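Local coordinates for protein glycerophosphodiester phosphodiesterase (Parabacteroides distasonis, PDB 3NO3) that belongs to the glycerophosphodiester phosphodiesterase family of TIM-barrel proteins and carries a magnesium ion bound by acidic side chains, at residues G18-S23 against L76-K81; I24-R29 against E86-R91; I33-S38 against K96-I101. All coordinates share one frame; numbering follows the deposited sequence. Where two conformers were deposited one is given.

Contact 1. Residues G18-S23 against L76-K81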
loop_
_atom_site.group_PDB
_atom_site.type_symbol
_atom_site.label_atom_id
_atom_site.label_comp_id
_atom_site.label_asym_id
_atom_site.label_seq_id
_atom_site.Cartn_x
_atom_site.Cartn_y
_atom_site.Cartn_z
ATOM N N GLY A 18 9.679 -1.953 19.322
ATOM C CA GLY A 18 10.623 -2.685 18.481
ATOM C C GLY A 18 10.437 -2.589 16.982
ATOM O O GLY A 18 11.283 -3.114 16.224
ATOM N N SER A 19 9.391 -1.877 16.548
ATOM C CA SER A 19 8.991 -1.808 15.157
ATOM C C SER A 19 9.555 -0.558 14.483
ATOM O O SER A 19 10.225 0.259 15.107
ATOM C CB SER A 19 7.477 -1.967 15.027
ATOM O OG SER A 19 7.130 -2.339 13.674
ATOM N N ALA A 20 9.360 -0.492 13.174
ATOM C CA ALA A 20 9.917 0.529 12.300
ATOM C C ALA A 20 9.070 0.504 11.081
ATOM O O ALA A 20 8.541 -0.525 10.728
ATOM C CB ALA A 20 11.371 0.227 11.889
ATOM N N GLN A 21 8.958 1.648 10.420
ATOM C CA GLN A 21 8.243 1.712 9.129
ATOM C C GLN A 21 8.848 0.751 8.123
ATOM O O GLN A 21 10.086 0.613 8.053
ATOM C CB GLN A 21 8.281 3.164 8.599
ATOM C CG GLN A 21 7.478 4.099 9.462
ATOM C CD GLN A 21 7.610 5.569 9.086
ATOM O OE1 GLN A 21 7.961 5.914 7.959
ATOM N NE2 GLN A 21 7.281 6.440 10.035
ATOM N N ASN A 22 8.006 0.072 7.337
ATOM C CA ASN A 22 8.484 -0.736 6.191
ATOM C C ASN A 22 9.508 -1.805 6.555
ATOM O O ASN A 22 10.520 -2.008 5.867
ATOM C CB ASN A 22 8.998 0.195 5.063
ATOM C CG ASN A 22 7.874 0.813 4.244
ATOM O OD1 ASN A 22 7.011 0.100 3.811
ATOM N ND2 ASN A 22 7.909 2.123 3.993
ATOM N N SER A 23 9.256 -2.471 7.680
ATOM C CA SER A 23 10.201 -3.434 8.260
ATOM C C SER A 23 9.563 -4.827 8.337
ATOM O O SER A 23 8.344 -4.994 8.192
ATOM C CB SER A 23 10.618 -2.963 9.665
ATOM O OG SER A 23 9.564 -3.008 10.598
ATOM N N LEU A 76 17.484 0.328 9.354
ATOM C CA LEU A 76 16.231 0.971 9.645
ATOM C C LEU A 76 16.279 1.519 11.062
ATOM O O LEU A 76 17.230 1.251 11.779
ATOM C CB LEU A 76 15.040 0.002 9.504
ATOM C CG LEU A 76 14.911 -0.738 8.158
ATOM C CD1 LEU A 76 13.564 -1.430 8.065
ATOM C CD2 LEU A 76 15.160 0.241 6.966
ATOM N N SER A 77 15.229 2.253 11.438
ATOM C CA SER A 77 15.123 2.875 12.773
ATOM C C SER A 77 15.174 1.904 13.938
ATOM O O SER A 77 15.540 2.324 15.054
ATOM C CB SER A 77 13.864 3.760 12.862
ATOM O OG SER A 77 12.656 3.025 12.828
ATOM N N ASN A 78 14.849 0.623 13.698
ATOM C CA ASN A 78 14.962 -0.446 14.717
ATOM C C ASN A 78 16.189 -1.339 14.546
ATOM O O ASN A 78 16.261 -2.398 15.163
ATOM C CB ASN A 78 13.672 -1.310 14.770
ATOM C CG ASN A 78 13.482 -2.177 13.511
ATOM O OD1 ASN A 78 14.169 -1.968 12.490
ATOM N ND2 ASN A 78 12.551 -3.143 13.570
ATOM N N GLY A 79 17.158 -0.914 13.737
ATOM C CA GLY A 79 18.381 -1.706 13.506
ATOM C C GLY A 79 18.303 -2.794 12.442
ATOM O O GLY A 79 19.324 -3.376 12.109
ATOM N N GLU A 80 17.133 -3.096 11.881
ATOM C CA GLU A 80 17.072 -4.061 10.754
ATOM C C GLU A 80 17.837 -3.548 9.547
ATOM O O GLU A 80 17.893 -2.343 9.346
ATOM C CB GLU A 80 15.622 -4.273 10.277
ATOM C CG GLU A 80 14.738 -5.067 11.188
ATOM C CD GLU A 80 13.325 -5.258 10.576
ATOM O OE1 GLU A 80 13.205 -5.336 9.306
ATOM O OE2 GLU A 80 12.366 -5.306 11.406
ATOM N N LYS A 81 18.352 -4.449 8.714
ATOM C CA LYS A 81 18.916 -4.067 7.433
ATOM C C LYS A 81 17.785 -3.703 6.467
ATOM O O LYS A 81 16.661 -4.210 6.580
ATOM C CB LYS A 81 19.821 -5.185 6.841
ATOM C CG LYS A 81 21.287 -5.216 7.375
ATOM C CD LYS A 81 22.132 -6.375 6.703
HETATM O O HOH W 1 11.970 2.453 15.311
HETATM O O HOH W 2 10.596 4.042 11.239
#

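Contact 2. Residues I24-R29 against E86-R91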
loop_
_atom_site.group_PDB
_atom_site.type_symbol
_atom_site.label_atom_id
_atom_site.label_comp_id
_atom_site.label_asym_id
_atom_site.label_seq_id
_atom_site.Cartn_x
_atom_site.Cartn_y
_atom_site.Cartn_z
ATOM N N ILE A 24 10.401 -5.818 8.584
ATOM C CA ILE A 24 9.961 -7.178 8.854
ATOM C C ILE A 24 9.077 -7.171 10.115
ATOM O O ILE A 24 7.962 -7.722 10.106
ATOM C CB ILE A 24 11.153 -8.112 9.015
ATOM C CG1 ILE A 24 11.926 -8.225 7.673
ATOM C CG2 ILE A 24 10.693 -9.468 9.681
ATOM C CD1 ILE A 24 11.166 -8.844 6.487
ATOM N N ARG A 25 9.508 -6.432 11.150
ATOM C CA ARG A 25 8.760 -6.332 12.391
ATOM C C ARG A 25 7.379 -5.717 12.161
ATOM O O ARG A 25 6.420 -6.198 12.708
ATOM C CB ARG A 25 9.574 -5.533 13.414
ATOM C CG ARG A 25 8.944 -5.250 14.753
ATOM C CD ARG A 25 8.738 -6.410 15.677
ATOM N NE ARG A 25 8.735 -5.946 17.083
ATOM C CZ ARG A 25 8.449 -6.689 18.155
ATOM N NH1 ARG A 25 8.519 -6.137 19.366
ATOM N NH2 ARG A 25 8.088 -7.968 18.046
ATOM N N SER A 26 7.284 -4.668 11.334
ATOM C CA SER A 26 5.978 -4.004 11.111
ATOM C C SER A 26 4.982 -4.880 10.342
ATOM O O SER A 26 3.787 -4.870 10.647
ATOM C CB SER A 26 6.128 -2.598 10.504
ATOM O OG SER A 26 6.471 -2.583 9.100
ATOM N N LEU A 27 5.501 -5.650 9.391
ATOM C CA LEU A 27 4.732 -6.637 8.663
ATOM C C LEU A 27 4.229 -7.726 9.643
ATOM O O LEU A 27 3.051 -8.082 9.605
ATOM C CB LEU A 27 5.589 -7.268 7.569
ATOM C CG LEU A 27 5.009 -8.458 6.806
ATOM C CD1 LEU A 27 3.762 -8.077 6.069
ATOM C CD2 LEU A 27 6.082 -9.004 5.904
ATOM N N GLU A 28 5.126 -8.224 10.492
ATOM C CA GLU A 28 4.766 -9.250 11.491
ATOM C C GLU A 28 3.722 -8.746 12.470
ATOM O O GLU A 28 2.744 -9.448 12.774
ATOM C CB GLU A 28 5.997 -9.712 12.271
ATOM C CG GLU A 28 7.050 -10.508 11.463
ATOM C CD GLU A 28 8.346 -10.795 12.249
ATOM O OE1 GLU A 28 8.637 -10.103 13.258
ATOM O OE2 GLU A 28 9.088 -11.741 11.858
ATOM N N ARG A 29 3.913 -7.528 12.958
ATOM C CA ARG A 29 2.973 -6.956 13.899
ATOM C C ARG A 29 1.594 -6.657 13.267
ATOM O O ARG A 29 0.556 -6.859 13.931
ATOM C CB ARG A 29 3.574 -5.723 14.578
ATOM C CG ARG A 29 4.792 -6.022 15.441
ATOM C CD ARG A 29 4.481 -6.699 16.801
ATOM N NE ARG A 29 3.758 -5.803 17.678
ATOM C CZ ARG A 29 2.493 -5.904 18.097
ATOM N NH1 ARG A 29 1.708 -6.939 17.811
ATOM N NH2 ARG A 29 2.011 -4.939 18.855
ATOM N N GLU A 86 12.225 -9.331 -2.024
ATOM C CA GLU A 86 12.252 -10.768 -1.857
ATOM C C GLU A 86 12.172 -11.193 -0.398
ATOM O O GLU A 86 11.414 -12.102 -0.087
ATOM C CB GLU A 86 13.521 -11.346 -2.455
ATOM C CG GLU A 86 13.625 -12.873 -2.405
ATOM C CD GLU A 86 14.975 -13.414 -2.877
ATOM O OE1 GLU A 86 16.023 -12.719 -2.697
ATOM O OE2 GLU A 86 14.977 -14.583 -3.410
ATOM N N GLN A 87 12.984 -10.585 0.452
ATOM C CA GLN A 87 12.908 -10.874 1.911
ATOM C C GLN A 87 11.535 -10.564 2.496
ATOM O O GLN A 87 10.995 -11.308 3.368
ATOM C CB GLN A 87 13.953 -10.059 2.674
ATOM C CG GLN A 87 15.391 -10.582 2.476
ATOM C CD GLN A 87 16.458 -9.571 2.757
ATOM O OE1 GLN A 87 16.192 -8.451 3.230
ATOM N NE2 GLN A 87 17.695 -9.968 2.510
ATOM N N TYR A 88 10.961 -9.454 2.057
ATOM C CA TYR A 88 9.650 -8.990 2.562
ATOM C C TYR A 88 8.601 -10.006 2.201
ATOM O O TYR A 88 7.799 -10.417 3.062
ATOM C CB TYR A 88 9.287 -7.581 2.023
ATOM C CG TYR A 88 8.651 -6.671 3.059
ATOM C CD1 TYR A 88 9.422 -6.098 4.053
ATOM C CD2 TYR A 88 7.288 -6.391 3.048
ATOM C CE1 TYR A 88 8.870 -5.256 5.030
ATOM C CE2 TYR A 88 6.733 -5.536 4.016
ATOM C CZ TYR A 88 7.530 -4.975 4.989
ATOM O OH TYR A 88 6.955 -4.179 5.972
ATOM N N LEU A 89 8.648 -10.469 0.947
ATOM C CA LEU A 89 7.728 -11.474 0.456
ATOM C C LEU A 89 7.956 -12.867 1.029
ATOM O O LEU A 89 6.979 -13.579 1.249
ATOM C CB LEU A 89 7.758 -11.514 -1.086
ATOM C CG LEU A 89 7.327 -10.163 -1.695
ATOM C CD1 LEU A 89 7.326 -10.284 -3.206
ATOM C CD2 LEU A 89 5.978 -9.620 -1.162
ATOM N N LYS A 90 9.202 -13.258 1.297
ATOM C CA LYS A 90 9.465 -14.550 1.917
ATOM C C LYS A 90 8.790 -14.579 3.300
ATOM O O LYS A 90 8.173 -15.582 3.691
ATOM C CB LYS A 90 10.979 -14.802 2.007
ATOM C CG LYS A 90 11.438 -16.117 2.675
ATOM C CD LYS A 90 12.955 -16.360 2.466
ATOM C CE LYS A 90 13.529 -17.522 3.292
ATOM N NZ LYS A 90 13.382 -17.336 4.778
ATOM N N ARG A 91 8.890 -13.478 4.043
ATOM C CA ARG A 91 8.248 -13.411 5.374
ATOM C C ARG A 91 6.711 -13.387 5.249
ATOM O O ARG A 91 6.020 -14.118 5.952
ATOM C CB ARG A 91 8.754 -12.177 6.158
ATOM C CG ARG A 91 8.273 -12.094 7.645
ATOM C CD ARG A 91 8.885 -13.153 8.500
ATOM N NE ARG A 91 8.247 -13.308 9.801
ATOM C CZ ARG A 91 7.215 -14.114 10.085
ATOM N NH1 ARG A 91 6.588 -14.851 9.164
ATOM N NH2 ARG A 91 6.775 -14.168 11.340
#

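Contact 3. Residues I33-S38 against K96-I101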
loop_
_atom_site.group_PDB
_atom_site.type_symbol
_atom_site.label_atom_id
_atom_site.label_comp_id
_atom_site.label_asym_id
_atom_site.label_seq_id
_atom_site.Cartn_x
_atom_site.Cartn_y
_atom_site.Cartn_z
ATOM N N ILE A 33 -1.807 -8.381 14.935
ATOM C CA ILE A 33 -3.087 -7.717 15.286
ATOM C C ILE A 33 -4.302 -8.102 14.419
ATOM O O ILE A 33 -5.391 -7.615 14.661
ATOM C CB ILE A 33 -2.947 -6.173 15.424
ATOM C CG1 ILE A 33 -2.719 -5.495 14.094
ATOM C CG2 ILE A 33 -1.815 -5.815 16.471
ATOM C CD1 ILE A 33 -2.819 -3.991 14.160
ATOM N N GLY A 34 -4.105 -8.895 13.370
ATOM C CA GLY A 34 -5.176 -9.262 12.464
ATOM C C GLY A 34 -5.693 -8.146 11.579
ATOM O O GLY A 34 -6.869 -8.107 11.261
ATOM N N ALA A 35 -4.829 -7.218 11.185
ATOM C CA ALA A 35 -5.240 -6.182 10.230
ATOM C C ALA A 35 -5.562 -6.872 8.901
ATOM O O ALA A 35 -4.967 -7.922 8.610
ATOM C CB ALA A 35 -4.133 -5.125 10.076
ATOM N N TYR A 36 -6.514 -6.313 8.142
ATOM C CA TYR A 36 -6.811 -6.792 6.797
ATOM C C TYR A 36 -5.564 -6.813 5.911
ATOM O O TYR A 36 -5.273 -7.810 5.233
ATOM C CB TYR A 36 -7.891 -5.925 6.108
ATOM C CG TYR A 36 -8.122 -6.332 4.655
ATOM C CD1 TYR A 36 -8.888 -7.454 4.355
ATOM C CD2 TYR A 36 -7.532 -5.633 3.595
ATOM C CE1 TYR A 36 -9.081 -7.861 3.045
ATOM C CE2 TYR A 36 -7.710 -6.054 2.274
ATOM C CZ TYR A 36 -8.488 -7.144 2.018
ATOM O OH TYR A 36 -8.665 -7.572 0.725
ATOM N N GLY A 37 -4.848 -5.697 5.907
ATOM C CA GLY A 37 -3.658 -5.556 5.110
ATOM C C GLY A 37 -2.517 -4.827 5.737
ATOM O O GLY A 37 -2.670 -4.106 6.733
ATOM N N SER A 38 -1.346 -5.063 5.148
ATOM C CA SER A 38 -0.106 -4.388 5.505
ATOM C C SER A 38 0.457 -3.730 4.246
ATOM O O SER A 38 0.732 -4.410 3.248
ATOM C CB SER A 38 0.905 -5.368 6.095
ATOM O OG SER A 38 1.856 -4.683 6.918
ATOM N N LYS A 96 -0.287 -15.937 6.711
ATOM C CA LYS A 96 -1.376 -16.301 5.792
ATOM C C LYS A 96 -2.635 -15.412 5.829
ATOM O O LYS A 96 -3.347 -15.270 4.837
ATOM C CB LYS A 96 -1.798 -17.769 6.035
ATOM C CG LYS A 96 -0.674 -18.815 5.828
ATOM C CD LYS A 96 -0.110 -18.819 4.409
ATOM C CE LYS A 96 0.960 -19.958 4.210
ATOM N NZ LYS A 96 1.522 -19.987 2.812
ATOM N N ASN A 97 -2.877 -14.810 6.969
ATOM C CA ASN A 97 -4.057 -13.998 7.189
ATOM C C ASN A 97 -4.069 -12.600 6.510
ATOM O O ASN A 97 -5.090 -11.922 6.575
ATOM C CB ASN A 97 -4.224 -13.814 8.724
ATOM C CG ASN A 97 -3.010 -13.040 9.376
ATOM O OD1 ASN A 97 -1.880 -13.045 8.816
ATOM N ND2 ASN A 97 -3.243 -12.423 10.560
ATOM N N ILE A 98 -2.976 -12.144 5.901
ATOM C CA ILE A 98 -2.875 -10.726 5.590
ATOM C C ILE A 98 -2.674 -10.429 4.106
ATOM O O ILE A 98 -1.977 -11.138 3.406
ATOM C CB ILE A 98 -1.822 -10.066 6.491
ATOM C CG1 ILE A 98 -2.061 -8.554 6.625
ATOM C CG2 ILE A 98 -0.406 -10.391 6.059
ATOM C CD1 ILE A 98 -1.626 -8.055 7.993
ATOM N N ARG A 99 -3.374 -9.400 3.660
ATOM C CA ARG A 99 -3.307 -8.882 2.316
ATOM C C ARG A 99 -2.086 -7.963 2.199
ATOM O O ARG A 99 -1.800 -7.202 3.127
ATOM C CB ARG A 99 -4.560 -8.060 2.064
ATOM C CG ARG A 99 -4.898 -7.868 0.656
ATOM C CD ARG A 99 -5.605 -9.086 0.144
ATOM N NE ARG A 99 -5.853 -8.873 -1.260
ATOM C CZ ARG A 99 -6.319 -9.778 -2.090
ATOM N NH1 ARG A 99 -6.674 -11.007 -1.661
ATOM N NH2 ARG A 99 -6.498 -9.411 -3.362
ATOM N N LEU A 100 -1.386 -8.032 1.070
ATOM C CA LEU A 100 -0.182 -7.250 0.836
ATOM C C LEU A 100 -0.541 -6.050 -0.026
ATOM O O LEU A 100 -0.961 -6.215 -1.153
ATOM C CB LEU A 100 0.888 -8.146 0.209
ATOM C CG LEU A 100 1.212 -9.414 1.038
ATOM C CD1 LEU A 100 2.328 -10.143 0.374
ATOM C CD2 LEU A 100 1.612 -9.039 2.525
ATOM N N ILE A 101 -0.430 -4.844 0.540
ATOM C CA ILE A 101 -0.779 -3.609 -0.140
ATOM C C ILE A 101 0.536 -2.973 -0.618
ATOM O O ILE A 101 1.236 -2.338 0.132
ATOM C CB ILE A 101 -1.614 -2.644 0.747
ATOM C CG1 ILE A 101 -2.819 -3.361 1.394
ATOM C CG2 ILE A 101 -2.077 -1.470 -0.080
ATOM C CD1 ILE A 101 -3.798 -4.057 0.435
HETATM O O HOH W 3 -5.275 -10.444 8.902
HETATM O O HOH W 4 -6.649 -10.180 5.004
#

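Contact 1. Residues G18-S23 against L76-K81
The carboxamide of Asn-78 has Ala-20 on one face: CB stands almost straight above CG, 3.6 Å away. Two acceptors meet the edge of the amide at ND2, both close to its plane. Gly-18 O takes one N-H at 2.9 Å (N-H...O 164°), and OE2 of Glu-80 takes the other at 3.1 Å. Over the face turned from Ala-20 comes the backbone N of Glu-80, bonded to OD1 in an Asx turn. This turn packs on the N-cap of helix 24-32 in the TIM barrel, where the loop after strand 6-9 enters the helix. CG of Asn-78 lies between the backbone N and the carbonyl carbon (chi1 69°), which sets it beside Ala-20 CB. Asparagine suits this place because one flat group both donates and accepts.

Ser-23 is the N-cap: OG accepts from Ser-26 N and gives its hydrogen to Ala-20 O at 2.7 Å, bracing the type II turn. CB of Ser-23 approaches the Glu-80 carboxylate, 3.4 Å from OE2. The two oxygens also receive Ile-24 N and Arg-25 N, so a negative group meets the first amides of the helix, an arrangement likely to favour the ionised carboxylate. Leu-76 CD1 packs on Ser-23 CB at 3.7 Å and on the backbone oxygens of Gln-21 and Asn-22. At the exposed rim Ser-77, whose small hydroxyl passes close to Ala-20, works through water: OG lies 2.8 Å from a molecule that accepts from Gln-21 N at 3.0 Å.

Contact 2. Residues I24-R29 against E86-R91
Arg-91 reaches from helix 85-94 over Ile-24 and Leu-27 to Glu-28 on helix 24-32, two neighbouring outer helices of the TIM barrel. The short segments run nearly parallel, their axes 10.4 Å apart and crossing at -26°. The arginine begins apolar: CB lies 4.1 Å from Ile-24 CD1, with Leu-27 CD2 slightly farther off. CG then meets the other branch of Ile-24, CG2, again at 4.1 Å. At chi2 the chain bends, and CD turns aside toward the carboxylate. NE is the main donor, placed 2.7 Å from Glu-28 OE2 in a nearly straight bond (174°) that uses the anti lone pair, the one facing away from OE1. NH2 adds only a weak, longer bond, and OE2 thus takes both. Although OE2 sits at the guanidinium edge and in its plane, the two flat groups are turned 74° apart. Arginine fits because its methylenes cover the isoleucine and leucine while its charge remains at the partly exposed margin.

Deeper in, the Tyr-88 ring lies between the helices, and a tyrosine serves both needs there: its carbons pack on Leu-27 and Ile-24, while its hydroxyl makes a weak hydrogen bond to Ser-23 O. CD2 of Leu-27 lies over one face of the ring, offset toward the rim, in a CH-pi contact 4.2 Å from the centroid. The side chains of Ile-24 and Tyr-88 run past each other in opposite senses, their CD1 atoms touching, and the ring also meets Phe-40. Leu-27 CD2 also touches the backbone of helix 85-94, 3.6 Å from Tyr-88 O.

Contact 3. Residues I33-S38 against K96-I101
Gly-37 and Arg-99 pair tightly where two neighbouring parallel strands of the TIM barrel, 37-44 and 99-104, begin. Their CA atoms are only 4.4 Å apart, and Gly-37 CA rests 3.2 Å from Arg-99 O in a CA-H...O contact. With no side chain, glycine lets the strands come this close beside Ile-101. Alternating bonds join the backbones: Arg-99 N to Tyr-36 O, Ser-38 N to Arg-99 O at 3.0 Å, then Ile-101 N to Ser-38 O. On the buried side Ile-98 CD1 packs against the loop residue Ala-35, 3.4 Å from its O, and reaches Ser-38 CB. Ser-38 is small enough to pack against Leu-27 and Ala-30 of helix 24-32, while Ala-35 CB touches Ile-98 CD1 at 4.4 Å.

At the partly exposed side, the chains of Tyr-36 and Arg-99 extend next to each other in a common direction. Arg-99 CB lies over the face of the Tyr-36 ring, 4.2 Å from its centroid, while Arg-99 CD passes the hydroxyl. The ring also stacks on Phe-220, and the guanidinium goes on to a salt bridge with Asp-134.

At the start of both segments, direct contact gives way to water. Asn-97, whose OD1 bonds Ser-31, offers its backbone O to two molecules. One bridges to Tyr-36 O; the other donates to Asn-97 O at 2.8 Å and to Ala-35 O at 2.6 Å.

In the fold
The contacts join the same two regions of the chain at successive levels, loop, helix and strand. Contact 2 is central: its centre is about 11 Å from those of contacts 1 and 3, which lie about 18 Å apart and do not touch. Glu-80 and Tyr-88 tie the loops to the helices, while Leu-89 CD2 meets Leu-100 CD1 at 4.0 Å between helix and strand layers. The magnesium ion is bound by Glu-39, Asp-41 and Glu-103, on the strands that contact 3 pairs. From contact 1, Asn-22 bonds Asp-41 and has its side chain about 6 Å from the metal; that of Ile-101 is about 8 Å away, that of Tyr-88 about 11 Å.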